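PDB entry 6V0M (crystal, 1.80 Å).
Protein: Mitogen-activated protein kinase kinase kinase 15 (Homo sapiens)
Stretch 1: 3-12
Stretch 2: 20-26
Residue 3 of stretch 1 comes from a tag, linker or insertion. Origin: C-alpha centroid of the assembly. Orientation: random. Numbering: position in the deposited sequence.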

ATOM      1  N   GLY A   3      -5.769 -11.049  -8.900  1.00 43.03           N
ATOM      2  CA  GLY A   3      -4.963 -10.768  -7.718  1.00 38.97           C
ATOM      3  C   GLY A   3      -5.217  -9.449  -6.990  1.00 35.74           C
ATOM      4  O   GLY A   3      -4.632  -9.118  -5.963  1.00 38.02           O
ATOM      5  N   ASP A   4      -6.144  -8.640  -7.514  1.00 32.03           N
ATOM      6  CA  ASP A   4      -6.513  -7.469  -6.773  1.00 30.37           C
ATOM      7  C   ASP A   4      -7.266  -7.770  -5.482  1.00 28.55           C
ATOM      8  O   ASP A   4      -7.297  -6.905  -4.615  1.00 28.25           O
ATOM      9  CB  ASP A   4      -7.289  -6.517  -7.624  1.00 29.93           C
ATOM     10  CG  ASP A   4      -6.373  -5.725  -8.552  1.00 36.32           C
ATOM     11  OD1 ASP A   4      -5.155  -5.612  -8.254  1.00 38.57           O
ATOM     12  OD2 ASP A   4      -6.861  -5.238  -9.585  1.00 31.43           O
ATOM     13  N   LYS A   5      -7.872  -8.953  -5.352  1.00 26.39           N
ATOM     14  CA  LYS A   5      -8.582  -9.274  -4.107  1.00 28.66           C
ATOM     15  C   LYS A   5      -7.592  -9.177  -2.926  1.00 28.13           C
ATOM     16  O   LYS A   5      -7.922  -8.588  -1.902  1.00 27.08           O
ATOM     17  CB  LYS A   5      -9.271 -10.622  -4.132  1.00 33.09           C
ATOM     18  CG  LYS A   5     -10.081 -10.877  -2.860  1.00 36.25           C
ATOM     19  CD  LYS A   5     -10.626 -12.279  -2.841  1.00 43.96           C
ATOM     20  CE  LYS A   5     -10.767 -12.785  -1.409  1.00 49.15           C
ATOM     21  NZ  LYS A   5     -11.681 -11.946  -0.607  1.00 50.69           N
ATOM     22  N   GLU A   6      -6.400  -9.748  -3.073  1.00 31.71           N
ATOM     23  CA  GLU A   6      -5.378  -9.706  -1.991  1.00 34.62           C
ATOM     24  C   GLU A   6      -4.956  -8.276  -1.652  1.00 30.95           C
ATOM     25  O   GLU A   6      -4.829  -7.907  -0.483  1.00 27.62           O
ATOM     26  CB  GLU A   6      -4.157 -10.587  -2.289  1.00 45.33           C
ATOM     27  CG  GLU A   6      -3.333 -10.285  -3.533  1.00 52.73           C
ATOM     28  CD  GLU A   6      -1.901 -10.889  -3.514  1.00 59.58           C
ATOM     29  OE1 GLU A   6      -1.590 -11.832  -2.718  1.00 71.09           O
ATOM     30  OE2 GLU A   6      -1.073 -10.432  -4.336  1.00 54.69           O
ATOM     31  N   LEU A   7      -4.780  -7.460  -2.693  1.00 29.08           N
ATOM     32  CA  LEU A   7      -4.443  -6.052  -2.558  1.00 27.11           C
ATOM     33  C   LEU A   7      -5.557  -5.313  -1.864  1.00 25.75           C
ATOM     34  O   LEU A   7      -5.316  -4.568  -0.943  1.00 25.23           O
ATOM     35  CB  LEU A   7      -4.159  -5.443  -3.942  1.00 25.66           C
ATOM     36  CG  LEU A   7      -3.975  -3.904  -3.996  1.00 26.14           C
ATOM     37  CD1 LEU A   7      -2.761  -3.516  -3.207  1.00 25.79           C
ATOM     38  CD2 LEU A   7      -3.958  -3.357  -5.412  1.00 32.41           C
ATOM     39  N   ILE A   8      -6.782  -5.450  -2.369  1.00 25.43           N
ATOM     40  CA  ILE A   8      -7.942  -4.737  -1.829  1.00 24.69           C
ATOM     41  C   ILE A   8      -8.161  -5.061  -0.337  1.00 28.54           C
ATOM     42  O   ILE A   8      -8.386  -4.146   0.491  1.00 29.07           O
ATOM     43  CB  ILE A   8      -9.149  -5.023  -2.665  1.00 24.99           C
ATOM     44  CG1 ILE A   8      -8.999  -4.328  -4.038  1.00 28.88           C
ATOM     45  CG2 ILE A   8     -10.439  -4.577  -1.966  1.00 28.63           C
ATOM     46  CD1 ILE A   8     -10.083  -4.699  -5.064  1.00 33.15           C
ATOM     47  N   ASP A   9      -8.068  -6.354   0.012  1.00 26.97           N
ATOM     48  CA  ASP A   9      -8.255  -6.774   1.393  1.00 31.51           C
ATOM     49  C   ASP A   9      -7.219  -6.151   2.341  1.00 30.32           C
ATOM     50  O   ASP A   9      -7.563  -5.698   3.422  1.00 28.55           O
ATOM     51  CB  ASP A   9      -8.242  -8.296   1.515  1.00 34.24           C
ATOM     52  CG  ASP A   9      -9.473  -8.950   0.920  1.00 36.10           C
ATOM     53  OD1 ASP A   9     -10.518  -8.263   0.669  1.00 39.29           O
ATOM     54  OD2 ASP A   9      -9.376 -10.181   0.705  1.00 37.13           O
ATOM     55  N   TRP A  10      -5.953  -6.117   1.906  1.00 30.44           N
ATOM     56  CA  TRP A  10      -4.844  -5.552   2.685  1.00 29.73           C
ATOM     57  C   TRP A  10      -5.013  -4.012   2.841  1.00 29.75           C
ATOM     58  O   TRP A  10      -4.841  -3.477   3.932  1.00 29.17           O
ATOM     59  CB  TRP A  10      -3.495  -5.887   2.022  1.00 29.03           C
ATOM     60  CG  TRP A  10      -2.281  -5.399   2.772  1.00 32.29           C
ATOM     61  CD1 TRP A  10      -1.575  -6.073   3.676  1.00 35.47           C
ATOM     62  CD2 TRP A  10      -1.665  -4.108   2.661  1.00 29.33           C
ATOM     63  NE1 TRP A  10      -0.487  -5.331   4.112  1.00 30.69           N
ATOM     64  CE2 TRP A  10      -0.552  -4.101   3.526  1.00 29.58           C
ATOM     65  CE3 TRP A  10      -1.913  -2.983   1.864  1.00 27.46           C
ATOM     66  CZ2 TRP A  10       0.291  -3.005   3.646  1.00 30.38           C
ATOM     67  CZ3 TRP A  10      -1.097  -1.903   2.000  1.00 31.24           C
ATOM     68  CH2 TRP A  10       0.020  -1.935   2.883  1.00 29.76           C
ATOM     69  N   LEU A  11      -5.415  -3.321   1.761  1.00 24.39           N
ATOM     70  CA  LEU A  11      -5.685  -1.890   1.766  1.00 23.49           C
ATOM     71  C   LEU A  11      -6.813  -1.571   2.779  1.00 29.13           C
ATOM     72  O   LEU A  11      -6.689  -0.617   3.539  1.00 29.18           O
ATOM     73  CB  LEU A  11      -6.032  -1.353   0.365  1.00 27.47           C
ATOM     74  CG  LEU A  11      -4.871  -1.289  -0.627  1.00 25.26           C
ATOM     75  CD1 LEU A  11      -5.451  -0.856  -2.006  1.00 25.32           C
ATOM     76  CD2 LEU A  11      -3.758  -0.316  -0.241  1.00 27.90           C
ATOM     77  N   ARG A  12      -7.888  -2.365   2.774  1.00 28.39           N
ATOM     78  CA  ARG A  12      -9.015  -2.183   3.675  1.00 32.89           C
ATOM     79  C   ARG A  12      -8.571  -2.397   5.105  1.00 31.70           C
ATOM     80  O   ARG A  12      -9.011  -1.699   5.966  1.00 38.90           O
ATOM     81  CB  ARG A  12     -10.169  -3.121   3.346  1.00 39.44           C
ATOM     82  CG  ARG A  12     -10.951  -2.712   2.079  1.00 47.77           C
ATOM     83  CD  ARG A  12     -12.425  -3.092   2.154  1.00 59.42           C
ATOM     84  NE  ARG A  12     -12.827  -3.886   0.990  1.00 61.52           N
ATOM     85  CZ  ARG A  12     -12.645  -5.201   0.855  1.00 60.19           C
ATOM     86  NH1 ARG A  12     -12.044  -5.926   1.813  1.00 58.39           N
ATOM     87  NH2 ARG A  12     -13.048  -5.801  -0.263  1.00 61.93           N
ATOM     88  N   THR A  20     -10.025   5.588  -2.591  1.00 33.05           N
ATOM     89  CA  THR A  20      -8.618   5.409  -2.558  1.00 30.87           C
ATOM     90  C   THR A  20      -8.182   4.072  -3.130  1.00 29.28           C
ATOM     91  O   THR A  20      -7.162   4.002  -3.858  1.00 24.23           O
ATOM     92  CB  THR A  20      -8.021   5.588  -1.158  1.00 36.64           C
ATOM     93  OG1 THR A  20      -8.321   6.925  -0.760  1.00 37.07           O
ATOM     94  CG2 THR A  20      -6.496   5.365  -1.202  1.00 38.06           C
ATOM     95  N   ILE A  21      -8.947   3.031  -2.787  1.00 27.16           N
ATOM     96  CA  ILE A  21      -8.709   1.699  -3.273  1.00 26.16           C
ATOM     97  C   ILE A  21      -8.808   1.735  -4.831  1.00 22.82           C
ATOM     98  O   ILE A  21      -7.961   1.144  -5.533  1.00 22.41           O
ATOM     99  CB  ILE A  21      -9.654   0.682  -2.622  1.00 28.75           C
ATOM    100  CG1 ILE A  21      -9.235   0.436  -1.146  1.00 28.78           C
ATOM    101  CG2 ILE A  21      -9.751  -0.637  -3.406  1.00 29.98           C
ATOM    102  CD1 ILE A  21     -10.257  -0.356  -0.395  1.00 30.14           C
ATOM    103  N   GLU A  22      -9.804   2.429  -5.345  1.00 26.05           N
ATOM    104  CA  GLU A  22      -9.965   2.540  -6.814  1.00 27.90           C
ATOM    105  C   GLU A  22      -8.782   3.178  -7.499  1.00 27.83           C
ATOM    106  O   GLU A  22      -8.294   2.679  -8.520  1.00 24.86           O
ATOM    107  CB  GLU A  22     -11.243   3.291  -7.180  1.00 32.38           C
ATOM    108  CG  GLU A  22     -12.483   2.475  -6.935  1.00 33.52           C
ATOM    109  CD  GLU A  22     -13.777   3.256  -7.124  1.00 38.24           C
ATOM    110  OE1 GLU A  22     -13.702   4.393  -7.646  1.00 35.47           O
ATOM    111  OE2 GLU A  22     -14.861   2.707  -6.780  1.00 40.19           O
ATOM    112  N   LYS A  23      -8.276   4.264  -6.897  1.00 30.97           N
ATOM    113  CA  LYS A  23      -7.117   4.948  -7.392  1.00 35.03           C
ATOM    114  C   LYS A  23      -5.882   4.050  -7.468  1.00 29.10           C
ATOM    115  O   LYS A  23      -5.175   4.008  -8.527  1.00 26.81           O
ATOM    116  CB  LYS A  23      -6.827   6.191  -6.524  1.00 36.09           C
ATOM    117  CG  LYS A  23      -7.674   7.363  -6.913  1.00 48.43           C
ATOM    118  CD  LYS A  23      -7.601   8.493  -5.878  1.00 59.22           C
ATOM    119  CE  LYS A  23      -6.254   9.186  -5.816  1.00 56.78           C
ATOM    120  NZ  LYS A  23      -6.171   9.971  -4.536  1.00 58.95           N
ATOM    121  N   ILE A  24      -5.608   3.308  -6.379  1.00 27.09           N
ATOM    122  CA  ILE A  24      -4.481   2.412  -6.382  1.00 24.86           C
ATOM    123  C   ILE A  24      -4.584   1.268  -7.396  1.00 29.82           C
ATOM    124  O   ILE A  24      -3.633   0.938  -8.146  1.00 25.28           O
ATOM    125  CB  ILE A  24      -4.249   1.893  -4.945  1.00 27.16           C
ATOM    126  CG1 ILE A  24      -3.838   3.119  -4.121  1.00 31.55           C
ATOM    127  CG2 ILE A  24      -3.147   0.881  -4.954  1.00 25.52           C
ATOM    128  CD1 ILE A  24      -3.715   2.844  -2.619  1.00 30.26           C
ATOM    129  N   VAL A  25      -5.782   0.684  -7.454  1.00 25.80           N
ATOM    130  CA  VAL A  25      -6.052  -0.391  -8.419  1.00 25.27           C
ATOM    131  C   VAL A  25      -5.931   0.120  -9.850  1.00 24.18           C
ATOM    132  O   VAL A  25      -5.366  -0.550 -10.720  1.00 29.29           O
ATOM    133  CB  VAL A  25      -7.438  -0.987  -8.110  1.00 28.76           C
ATOM    134  CG1 VAL A  25      -7.983  -1.790  -9.319  1.00 31.84           C
ATOM    135  CG2 VAL A  25      -7.357  -1.789  -6.787  1.00 31.69           C
ATOM    136  N   GLU A  26      -6.459   1.308 -10.116  1.00 27.01           N
ATOM    137  CA  GLU A  26      -6.389   1.874 -11.505  1.00 29.75           C
ATOM    138  C   GLU A  26      -4.976   2.076 -11.993  1.00 28.75           C
ATOM    139  O   GLU A  26      -4.741   2.012 -13.162  1.00 25.30           O
ATOM    140  CB  GLU A  26      -7.143   3.176 -11.568  1.00 32.66           C
ATOM    141  CG  GLU A  26      -8.639   2.946 -11.503  1.00 40.15           C
ATOM    142  CD  GLU A  26      -9.416   4.242 -11.390  1.00 39.78           C
ATOM    143  OE1 GLU A  26      -8.778   5.306 -11.258  1.00 39.78           O
ATOM    144  OE2 GLU A  26     -10.667   4.181 -11.396  1.00 43.99           O
TER

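Two helical segments, 4-12 and 20-26, pack at an angle of 143° between their N-to-C directions, so they run roughly antiparallel, with axes 10.6 Å apart at closest approach. No hydrogen bond or salt bridge joins them; the contact, which buries 357 Å² in total, rests mainly on aliphatic side chains.

I21 contributes the largest area. Its CA-to-CB bond points toward the first helix, and the m,t rotamer extends CD1 until it lies 3.5 Å from R12 CG, while I21 CG1 sits 4.0 Å from L11 CB and I21 CG2 3.8 Å from I8 CG1. The beta-branched side chain thus touches three residues of the facing helix. I8 points sideways, and chi1 in the m well (-70°) brings its CG1 to the interface, where it also approaches V25 CG2 at 4.1 Å; chi2 in t then sets CD1. With V25 in the t rotamer, CG2 lies 4.0 Å from L7 CD2, and CG1 makes the closest approach to D4, 3.6 Å from D4 OD2, a van der Waals contact at the polar margin.

L7 and L11, one turn apart, both point toward the second helix but adopt different rotamers, t,p and m,t. Each nevertheless presents CD2 to I24: L7 CD2 is 4.3 Å from I24 CG2, and L11 CD2 is 4.0 Å from I24 CD1, reached by the extended m,t chain of the isoleucine. All three are buried, as suits side chains without polar groups.

R12 combines apolar and charged roles. Its methylenes cover I21, while chi2 and chi3, both between wells, accompany a course that carries the guanidinium back to D9, with NH1 3.0 Å from D9 OD1. K5 NZ, at the end of a largely extended chain, forms a second salt bridge with D9 OD2 at 3.2 Å. D9 points away from the second helix, leaving this charged network outside the apolar contact.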